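Local coordinates for protein putative oxidoreductase (Bacteroides fragilis NCTC 9343, PDB 3EOF) that probably acts as an FMN-dependent oxidoreductase of the nitroreductase family, with a bound flavin held between two subunits, at residues T76-F81 / E149-I154; A124-C129 / V157-P162. All coordinates share one frame; numbering follows the deposited sequence.

Contact 1 (T76-F81 / E149-I154)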
ATOM      1  N   THR A  76      10.678  -6.062  -7.673  1.00 23.68           N
ATOM      2  CA  THR A  76       9.413  -5.653  -8.291  1.00 23.77           C
ATOM      3  C   THR A  76       8.297  -6.372  -7.546  1.00 25.98           C
ATOM      4  O   THR A  76       8.160  -7.599  -7.664  1.00 25.52           O
ATOM      5  CB  THR A  76       9.381  -5.959  -9.797  1.00 21.80           C
ATOM      6  OG1 THR A  76      10.484  -5.298 -10.441  1.00 22.05           O
ATOM      7  CG2 THR A  76       8.060  -5.494 -10.429  1.00 16.32           C
ATOM      8  N   PHE A  77       7.557  -5.609  -6.726  1.00 26.15           N
ATOM      9  CA  PHE A  77       6.387  -6.109  -5.996  1.00 24.57           C
ATOM     10  C   PHE A  77       5.147  -6.103  -6.912  1.00 23.57           C
ATOM     11  O   PHE A  77       4.663  -5.057  -7.338  1.00 18.55           O
ATOM     12  CB  PHE A  77       6.158  -5.274  -4.755  1.00 22.24           C
ATOM     13  CG  PHE A  77       7.276  -5.369  -3.768  1.00 21.92           C
ATOM     14  CD1 PHE A  77       8.353  -4.490  -3.829  1.00 19.04           C
ATOM     15  CD2 PHE A  77       7.256  -6.331  -2.779  1.00 21.44           C
ATOM     16  CE1 PHE A  77       9.368  -4.562  -2.939  1.00 26.42           C
ATOM     17  CE2 PHE A  77       8.265  -6.417  -1.888  1.00 21.52           C
ATOM     18  CZ  PHE A  77       9.352  -5.514  -1.972  1.00 17.71           C
ATOM     19  N   CYS A  78       4.635  -7.297  -7.195  1.00 24.03           N
ATOM     20  CA  CYS A  78       3.498  -7.485  -8.074  1.00 23.79           C
ATOM     21  C   CYS A  78       2.217  -7.958  -7.388  1.00 23.18           C
ATOM     22  O   CYS A  78       2.252  -8.880  -6.544  1.00 21.21           O
ATOM     23  CB  CYS A  78       3.855  -8.540  -9.122  1.00 26.23           C
ATOM     24  SG  CYS A  78       5.342  -8.159 -10.002  1.00 26.53           S
ATOM     25  N   ALA A  79       1.114  -7.304  -7.756  1.00 23.79           N
ATOM     26  CA  ALA A  79      -0.235  -7.721  -7.394  1.00 24.57           C
ATOM     27  C   ALA A  79      -0.359  -9.069  -8.113  1.00 23.78           C
ATOM     28  O   ALA A  79      -0.004  -9.168  -9.256  1.00 25.79           O
ATOM     29  CB  ALA A  79      -1.258  -6.717  -7.925  1.00 22.03           C
ATOM     30  N   ASP A  80      -0.829 -10.107  -7.443  1.00 23.52           N
ATOM     31  CA  ASP A  80      -0.889 -11.435  -8.065  1.00 22.54           C
ATOM     32  C   ASP A  80      -2.116 -12.184  -7.586  1.00 22.01           C
ATOM     33  O   ASP A  80      -2.196 -12.614  -6.427  1.00 21.34           O
ATOM     34  CB  ASP A  80       0.394 -12.197  -7.723  1.00 22.93           C
ATOM     35  CG  ASP A  80       0.519 -13.562  -8.393  1.00 27.26           C
ATOM     36  OD1 ASP A  80      -0.496 -14.195  -8.665  1.00 23.90           O
ATOM     37  OD2 ASP A  80       1.674 -14.021  -8.594  1.00 22.22           O
ATOM     38  N   PHE A  81      -3.096 -12.267  -8.474  1.00 22.64           N
ATOM     39  CA  PHE A  81      -4.275 -13.125  -8.274  1.00 22.01           C
ATOM     40  C   PHE A  81      -4.124 -14.423  -9.078  1.00 21.19           C
ATOM     41  O   PHE A  81      -4.912 -15.358  -8.906  1.00 22.30           O
ATOM     42  CB  PHE A  81      -5.603 -12.415  -8.621  1.00 20.48           C
ATOM     43  CG  PHE A  81      -6.455 -12.165  -7.428  1.00 24.64           C
ATOM     44  CD1 PHE A  81      -7.059 -13.242  -6.793  1.00 20.13           C
ATOM     45  CD2 PHE A  81      -6.700 -10.902  -6.968  1.00 22.74           C
ATOM     46  CE1 PHE A  81      -7.881 -13.055  -5.690  1.00 31.07           C
ATOM     47  CE2 PHE A  81      -7.528 -10.703  -5.887  1.00 24.47           C
ATOM     48  CZ  PHE A  81      -8.107 -11.784  -5.235  1.00 23.97           C
ATOM     49  N   GLU A 149      -1.098 -13.077 -17.079  1.00 25.18           N
ATOM     50  CA  GLU A 149      -2.399 -12.566 -16.712  1.00 24.24           C
ATOM     51  C   GLU A 149      -2.654 -12.698 -15.196  1.00 24.34           C
ATOM     52  O   GLU A 149      -2.216 -13.637 -14.575  1.00 24.43           O
ATOM     53  CB  GLU A 149      -3.464 -13.259 -17.593  1.00 26.08           C
ATOM     54  CG  GLU A 149      -4.888 -12.692 -17.503  1.00 37.51           C
ATOM     55  CD  GLU A 149      -5.823 -13.246 -18.580  1.00 30.71           C
ATOM     56  OE1 GLU A 149      -5.283 -13.649 -19.637  1.00 34.98           O
ATOM     57  OE2 GLU A 149      -7.069 -13.238 -18.355  1.00 44.56           O
ATOM     58  N   LEU A 150      -3.339 -11.707 -14.627  1.00 22.00           N
ATOM     59  CA  LEU A 150      -3.638 -11.585 -13.204  1.00 22.53           C
ATOM     60  C   LEU A 150      -2.416 -11.251 -12.338  1.00 23.46           C
ATOM     61  O   LEU A 150      -2.443 -11.400 -11.095  1.00 24.52           O
ATOM     62  CB  LEU A 150      -4.409 -12.788 -12.692  1.00 21.82           C
ATOM     63  CG  LEU A 150      -5.764 -13.015 -13.344  1.00 25.82           C
ATOM     64  CD1 LEU A 150      -6.435 -14.204 -12.662  1.00 28.04           C
ATOM     65  CD2 LEU A 150      -6.633 -11.769 -13.290  1.00 26.37           C
ATOM     66  N   VAL A 151      -1.364 -10.751 -13.001  1.00 21.86           N
ATOM     67  CA  VAL A 151      -0.130 -10.271 -12.347  1.00 22.70           C
ATOM     68  C   VAL A 151       0.119  -8.891 -12.919  1.00 22.76           C
ATOM     69  O   VAL A 151       0.057  -8.692 -14.120  1.00 27.68           O
ATOM     70  CB  VAL A 151       1.113 -11.172 -12.548  1.00 24.57           C
ATOM     71  CG1 VAL A 151       2.285 -10.630 -11.734  1.00 21.41           C
ATOM     72  CG2 VAL A 151       0.808 -12.680 -12.133  1.00 15.53           C
ATOM     73  N   PHE A 152       0.337  -7.939 -12.021  1.00 24.04           N
ATOM     74  CA  PHE A 152       0.511  -6.569 -12.372  1.00 23.29           C
ATOM     75  C   PHE A 152       1.581  -5.940 -11.461  1.00 22.00           C
ATOM     76  O   PHE A 152       1.502  -6.061 -10.231  1.00 21.84           O
ATOM     77  CB  PHE A 152      -0.861  -5.838 -12.219  1.00 23.86           C
ATOM     78  CG  PHE A 152      -0.866  -4.470 -12.852  1.00 27.09           C
ATOM     79  CD1 PHE A 152      -0.257  -3.399 -12.215  1.00 23.61           C
ATOM     80  CD2 PHE A 152      -1.441  -4.267 -14.093  1.00 23.24           C
ATOM     81  CE1 PHE A 152      -0.186  -2.146 -12.816  1.00 32.48           C
ATOM     82  CE2 PHE A 152      -1.382  -3.021 -14.700  1.00 29.50           C
ATOM     83  CZ  PHE A 152      -0.755  -1.953 -14.043  1.00 27.46           C
ATOM     84  N   PRO A 153       2.585  -5.253 -12.041  1.00 20.27           N
ATOM     85  CA  PRO A 153       3.614  -4.655 -11.204  1.00 18.39           C
ATOM     86  C   PRO A 153       3.093  -3.410 -10.512  1.00 19.63           C
ATOM     87  O   PRO A 153       2.530  -2.517 -11.163  1.00 19.50           O
ATOM     88  CB  PRO A 153       4.693  -4.295 -12.201  1.00 17.48           C
ATOM     89  CG  PRO A 153       3.945  -3.959 -13.433  1.00 16.28           C
ATOM     90  CD  PRO A 153       2.835  -4.960 -13.478  1.00 17.33           C
ATOM     91  N   ILE A 154       3.197  -3.403  -9.182  1.00 20.95           N
ATOM     92  CA  ILE A 154       2.675  -2.310  -8.358  1.00 22.75           C
ATOM     93  C   ILE A 154       3.767  -1.297  -8.071  1.00 25.08           C
ATOM     94  O   ILE A 154       3.648  -0.118  -8.444  1.00 25.06           O
ATOM     95  CB  ILE A 154       2.030  -2.837  -7.033  1.00 24.56           C
ATOM     96  CG1 ILE A 154       0.779  -3.667  -7.387  1.00 24.77           C
ATOM     97  CG2 ILE A 154       1.607  -1.691  -6.083  1.00 20.30           C
ATOM     98  CD1 ILE A 154      -0.239  -2.951  -8.240  1.00 22.85           C
TER
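V151 holds CG1 anti to its backbone N (chi1 -175°), which sets that methyl beside C78 and turns CG2 to D80. D80 likewise has CG anti to N (chi1 -176°), and its carboxylate lies alongside V151, both side chains pointing the same way. The two segments are neighbouring antiparallel strands in the central sheet of the nitroreductase fold. A79 and F152 form a hydrogen-bonded pair, with A79 N to F152 O at 2.8 Å and F152 N to A79 O at 3.0 Å. I154 N to F77 O and F81 N to L150 O extend the pairing at both ends. C78, D80, V151 and P153 share one face of the sheet. There C78 CB meets V151 CG1 at 3.7 Å, and the T76 methyl CG2 lies by P153 CB at 4.0 Å. Helix 138-145 covers T76 and P153. A79 and F152 point to the other face. The F152 ring leads away from the partner strand to helix 227-243, and meets F103 edge-to-face.

The D80 carboxylate is buried but well satisfied. OD1 accepts from R83 N at the start of the next helix. OD2 bonds to S45 OG and to Y183 OH of the second subunit. Y183 of that subunit also packs on V151, so this end of the strand pair reaches the dimer interface. On the A79 and F152 face, I154 lies against A79: its CG1 is 3.7 Å from A79 CB.

Contact 2 (A124-C129 / V157-P162). With FMN (flavin mononucleotide), chain C.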
ATOM      1  N   ALA A 124      17.613  -3.483   9.151  1.00 25.41           N
ATOM      2  CA  ALA A 124      18.801  -4.300   8.890  1.00 25.14           C
ATOM      3  C   ALA A 124      19.985  -3.463   8.349  1.00 24.03           C
ATOM      4  O   ALA A 124      21.019  -4.008   7.995  1.00 25.61           O
ATOM      5  CB  ALA A 124      18.477  -5.438   7.921  1.00 25.18           C
ATOM      6  N   GLY A 125      19.870  -2.149   8.302  1.00 20.70           N
ATOM      7  CA  GLY A 125      21.008  -1.335   7.868  1.00 21.30           C
ATOM      8  C   GLY A 125      21.054  -1.092   6.365  1.00 22.72           C
ATOM      9  O   GLY A 125      21.998  -0.533   5.855  1.00 24.44           O
ATOM     10  N   LEU A 126      20.038  -1.515   5.641  1.00 20.61           N
ATOM     11  CA  LEU A 126      20.020  -1.261   4.187  1.00 19.26           C
ATOM     12  C   LEU A 126      19.310   0.067   3.856  1.00 22.57           C
ATOM     13  O   LEU A 126      18.672   0.691   4.697  1.00 23.89           O
ATOM     14  CB  LEU A 126      19.351  -2.417   3.471  1.00 17.51           C
ATOM     15  CG  LEU A 126      19.948  -3.820   3.588  1.00 17.66           C
ATOM     16  CD1 LEU A 126      18.893  -4.922   3.322  1.00 20.71           C
ATOM     17  CD2 LEU A 126      21.143  -4.003   2.688  1.00 26.18           C
ATOM     18  N   GLY A 127      19.482   0.532   2.622  1.00 23.82           N
ATOM     19  CA  GLY A 127      18.814   1.729   2.163  1.00 20.44           C
ATOM     20  C   GLY A 127      17.943   1.284   0.998  1.00 20.08           C
ATOM     21  O   GLY A 127      18.306   0.424   0.217  1.00 21.21           O
ATOM     22  N   ILE A 128      16.776   1.872   0.900  1.00 20.73           N
ATOM     23  CA  ILE A 128      15.823   1.542  -0.123  1.00 21.57           C
ATOM     24  C   ILE A 128      15.345   2.839  -0.815  1.00 22.40           C
ATOM     25  O   ILE A 128      15.501   3.942  -0.314  1.00 20.18           O
ATOM     26  CB  ILE A 128      14.599   0.770   0.475  1.00 21.64           C
ATOM     27  CG1 ILE A 128      13.759   1.673   1.386  1.00 22.93           C
ATOM     28  CG2 ILE A 128      15.051  -0.523   1.282  1.00 22.96           C
ATOM     29  CD1 ILE A 128      12.731   2.577   0.700  1.00 15.61           C
ATOM     30  N   CYS A 129      14.738   2.648  -1.970  1.00 24.06           N
ATOM     31  CA  CYS A 129      14.141   3.706  -2.753  1.00 23.52           C
ATOM     32  C   CYS A 129      13.033   3.067  -3.568  1.00 23.07           C
ATOM     33  O   CYS A 129      13.238   2.041  -4.217  1.00 23.49           O
ATOM     34  CB  CYS A 129      15.147   4.348  -3.693  1.00 24.55           C
ATOM     35  SG  CYS A 129      14.460   5.731  -4.591  1.00 24.34           S
ATOM     36  N   VAL A 157      11.383  -1.529  -5.696  1.00 23.39           N
ATOM     37  CA  VAL A 157      12.273  -1.020  -4.690  1.00 22.40           C
ATOM     38  C   VAL A 157      13.684  -1.457  -4.990  1.00 24.78           C
ATOM     39  O   VAL A 157      13.963  -2.648  -5.143  1.00 26.43           O
ATOM     40  CB  VAL A 157      11.858  -1.542  -3.329  1.00 22.21           C
ATOM     41  CG1 VAL A 157      12.849  -1.195  -2.216  1.00 19.42           C
ATOM     42  CG2 VAL A 157      10.469  -1.026  -2.999  1.00 22.24           C
ATOM     43  N   THR A 158      14.574  -0.474  -5.068  1.00 25.62           N
ATOM     44  CA  THR A 158      16.022  -0.691  -5.199  1.00 23.36           C
ATOM     45  C   THR A 158      16.543  -0.742  -3.746  1.00 23.54           C
ATOM     46  O   THR A 158      16.157   0.071  -2.915  1.00 24.15           O
ATOM     47  CB  THR A 158      16.637   0.393  -6.064  1.00 23.03           C
ATOM     48  OG1 THR A 158      16.417   1.680  -5.464  1.00 20.25           O
ATOM     49  CG2 THR A 158      15.970   0.338  -7.504  1.00 18.29           C
ATOM     50  N   VAL A 159      17.346  -1.756  -3.454  1.00 23.97           N
ATOM     51  CA  VAL A 159      17.837  -2.050  -2.118  1.00 23.87           C
ATOM     52  C   VAL A 159      19.351  -2.271  -2.169  1.00 24.50           C
ATOM     53  O   VAL A 159      19.872  -2.929  -3.099  1.00 21.74           O
ATOM     54  CB  VAL A 159      17.344  -3.450  -1.560  1.00 26.62           C
ATOM     55  CG1 VAL A 159      17.315  -3.420  -0.048  1.00 23.84           C
ATOM     56  CG2 VAL A 159      16.041  -3.873  -2.124  1.00 27.48           C
ATOM     57  N   GLY A 160      20.046  -1.754  -1.152  1.00 22.87           N
ATOM     58  CA  GLY A 160      21.480  -1.923  -1.052  1.00 22.56           C
ATOM     59  C   GLY A 160      21.967  -1.382   0.246  1.00 22.43           C
ATOM     60  O   GLY A 160      21.200  -0.818   1.005  1.00 25.60           O
ATOM     61  N   TYR A 161      23.241  -1.595   0.534  1.00 22.83           N
ATOM     62  CA  TYR A 161      23.841  -0.993   1.704  1.00 23.82           C
ATOM     63  C   TYR A 161      24.105   0.446   1.303  1.00 22.87           C
ATOM     64  O   TYR A 161      24.535   0.684   0.198  1.00 19.94           O
ATOM     65  CB  TYR A 161      25.120  -1.700   2.081  1.00 23.84           C
ATOM     66  CG  TYR A 161      24.848  -3.038   2.652  1.00 25.33           C
ATOM     67  CD1 TYR A 161      24.741  -4.157   1.837  1.00 25.11           C
ATOM     68  CD2 TYR A 161      24.681  -3.191   4.012  1.00 29.88           C
ATOM     69  CE1 TYR A 161      24.510  -5.382   2.367  1.00 25.61           C
ATOM     70  CE2 TYR A 161      24.466  -4.409   4.548  1.00 25.99           C
ATOM     71  CZ  TYR A 161      24.374  -5.508   3.725  1.00 26.53           C
ATOM     72  OH  TYR A 161      24.145  -6.728   4.296  1.00 29.53           O
ATOM     73  N   PRO A 162      23.804   1.401   2.188  1.00 25.54           N
ATOM     74  CA  PRO A 162      23.896   2.815   1.833  1.00 23.60           C
ATOM     75  C   PRO A 162      25.283   3.325   1.515  1.00 22.14           C
ATOM     76  O   PRO A 162      26.218   3.008   2.221  1.00 22.17           O
ATOM     77  CB  PRO A 162      23.390   3.526   3.093  1.00 25.53           C
ATOM     78  CG  PRO A 162      22.727   2.516   3.922  1.00 25.14           C
ATOM     79  CD  PRO A 162      23.352   1.209   3.582  1.00 26.14           C
TER
HETATM   80  N1  FMN C 300      12.358   8.444  -5.499  1.00 33.36           N
HETATM   81  C2  FMN C 300      13.048   8.579  -6.710  1.00 35.43           C
HETATM   82  O2  FMN C 300      14.200   9.040  -6.739  1.00 31.38           O
HETATM   83  N3  FMN C 300      12.446   8.230  -7.920  1.00 32.31           N
HETATM   84  C4  FMN C 300      11.131   7.728  -7.992  1.00 40.49           C
HETATM   85  O4  FMN C 300      10.777   7.041  -9.024  1.00 35.07           O
HETATM   86  C4A FMN C 300      10.439   7.618  -6.746  1.00 35.71           C
HETATM   87  N5  FMN C 300       9.137   7.138  -6.731  1.00 35.20           N
HETATM   88  C5A FMN C 300       8.437   6.964  -5.547  1.00 40.60           C
HETATM   89  C6  FMN C 300       7.134   6.453  -5.634  1.00 36.95           C
HETATM   90  C7  FMN C 300       6.369   6.266  -4.497  1.00 34.24           C
HETATM   91  C7M FMN C 300       4.973   5.739  -4.669  1.00 31.24           C
HETATM   92  C8  FMN C 300       6.899   6.601  -3.254  1.00 30.00           C
HETATM   93  C8M FMN C 300       6.157   6.170  -2.032  1.00 29.62           C
HETATM   94  C9  FMN C 300       8.211   7.116  -3.156  1.00 35.91           C
HETATM   95  C9A FMN C 300       9.016   7.313  -4.307  1.00 31.66           C
HETATM   96  N10 FMN C 300      10.337   7.829  -4.297  1.00 33.30           N
HETATM   97  C10 FMN C 300      11.041   7.975  -5.506  1.00 36.13           C
HETATM   98  C1' FMN C 300      11.015   8.315  -3.018  1.00 23.93           C
HETATM   99  C2' FMN C 300      10.416   9.657  -2.622  1.00 24.82           C
HETATM  100  O2' FMN C 300      10.869  10.645  -3.557  1.00 36.23           O
HETATM  101  C3' FMN C 300      10.706   9.995  -1.173  1.00 31.32           C
HETATM  102  O3' FMN C 300      10.056   9.099  -0.252  1.00 25.00           O
HETATM  103  C4' FMN C 300      10.302  11.431  -0.813  1.00 27.01           C
HETATM  104  O4' FMN C 300      11.142  12.367  -1.460  1.00 34.24           O
HETATM  105  C5' FMN C 300      10.507  11.662   0.657  1.00 18.34           C
HETATM  106  O5' FMN C 300      11.866  11.282   0.887  1.00 26.25           O
HETATM  107  P   FMN C 300      12.279  10.278   2.104  1.00 38.94           P
HETATM  108  O1P FMN C 300      11.686   8.871   1.876  1.00 20.30           O
HETATM  109  O2P FMN C 300      11.719  10.846   3.383  1.00 30.73           O
HETATM  110  O3P FMN C 300      13.811  10.367   2.161  1.00 32.22           O
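The Y161 ring carries L126 on one face. Methyl CD2 of L126 stands 3.5 Å from the Y161 ring centroid, 5° off the normal, a CH-pi contact almost exactly over the centre. G125 O approaches the same ring obliquely. K18 adds a cation-pi contact to it. A second flat group, the flavin of FMN, meets C129 at its pyrimidine end: SG lies above the ring plane, 3.6 Å from FMN N1. C129 has SG anti to its backbone N (chi1 -176°), which carries the sulfur out to the cofactor. C129 belongs to the FMN pocket, so the outermost strand of the sheet in this chain carries a pocket residue.

The two segments pair as antiparallel strands. G127 and G160 form a hydrogen-bonded pair, and G127 N to G160 O is short and nearly straight (2.7 Å, 176°). C129 and T158 form the next such pair, with T158 N to C129 O at 3.0 Å. T158 OG1 bonds to Y15 OH and lies 3.4 Å from C129 CB. I128 and V159 lie between as a non-hydrogen-bonded pair. I128 CB rests on V157 CG1 at 3.8 Å, and I128 CG2 touches V159 CG1. P162 CD closes on G125 O at 3.2 Å.

G125, with positive phi, is the C-prime residue of a Schellman motif that ends helix 100-123, just before the strand starts. That helix packs back on I128 and V157 through C118. Helix 22-32 covers L126 and Y161, helix 67-70 touches C129 and T158 through M67, and strand 73-80 bonds to the other side of strand 151-160.

Contacts 1 and 2 share strand 151-160: strand 73-80 runs along one side, pairing with its first half in contact 1 and continuing past V157 and V159, while strand 127-131 pairs with its second half on the other side in contact 2. The three strands are consecutive in one four-stranded antiparallel sheet. The contact centres are about 22 Å apart, yet they touch where F77 CE1 packs on V157 CG2 at 3.7 Å. Contact 2 reaches the flavin directly through C129, part of the FMN pocket. Contact 1 stands farther back, with the side chain of I154 about 8 Å from a bound FMN. Both reach the second subunit, which also gives T37 N to the FMN beside C129.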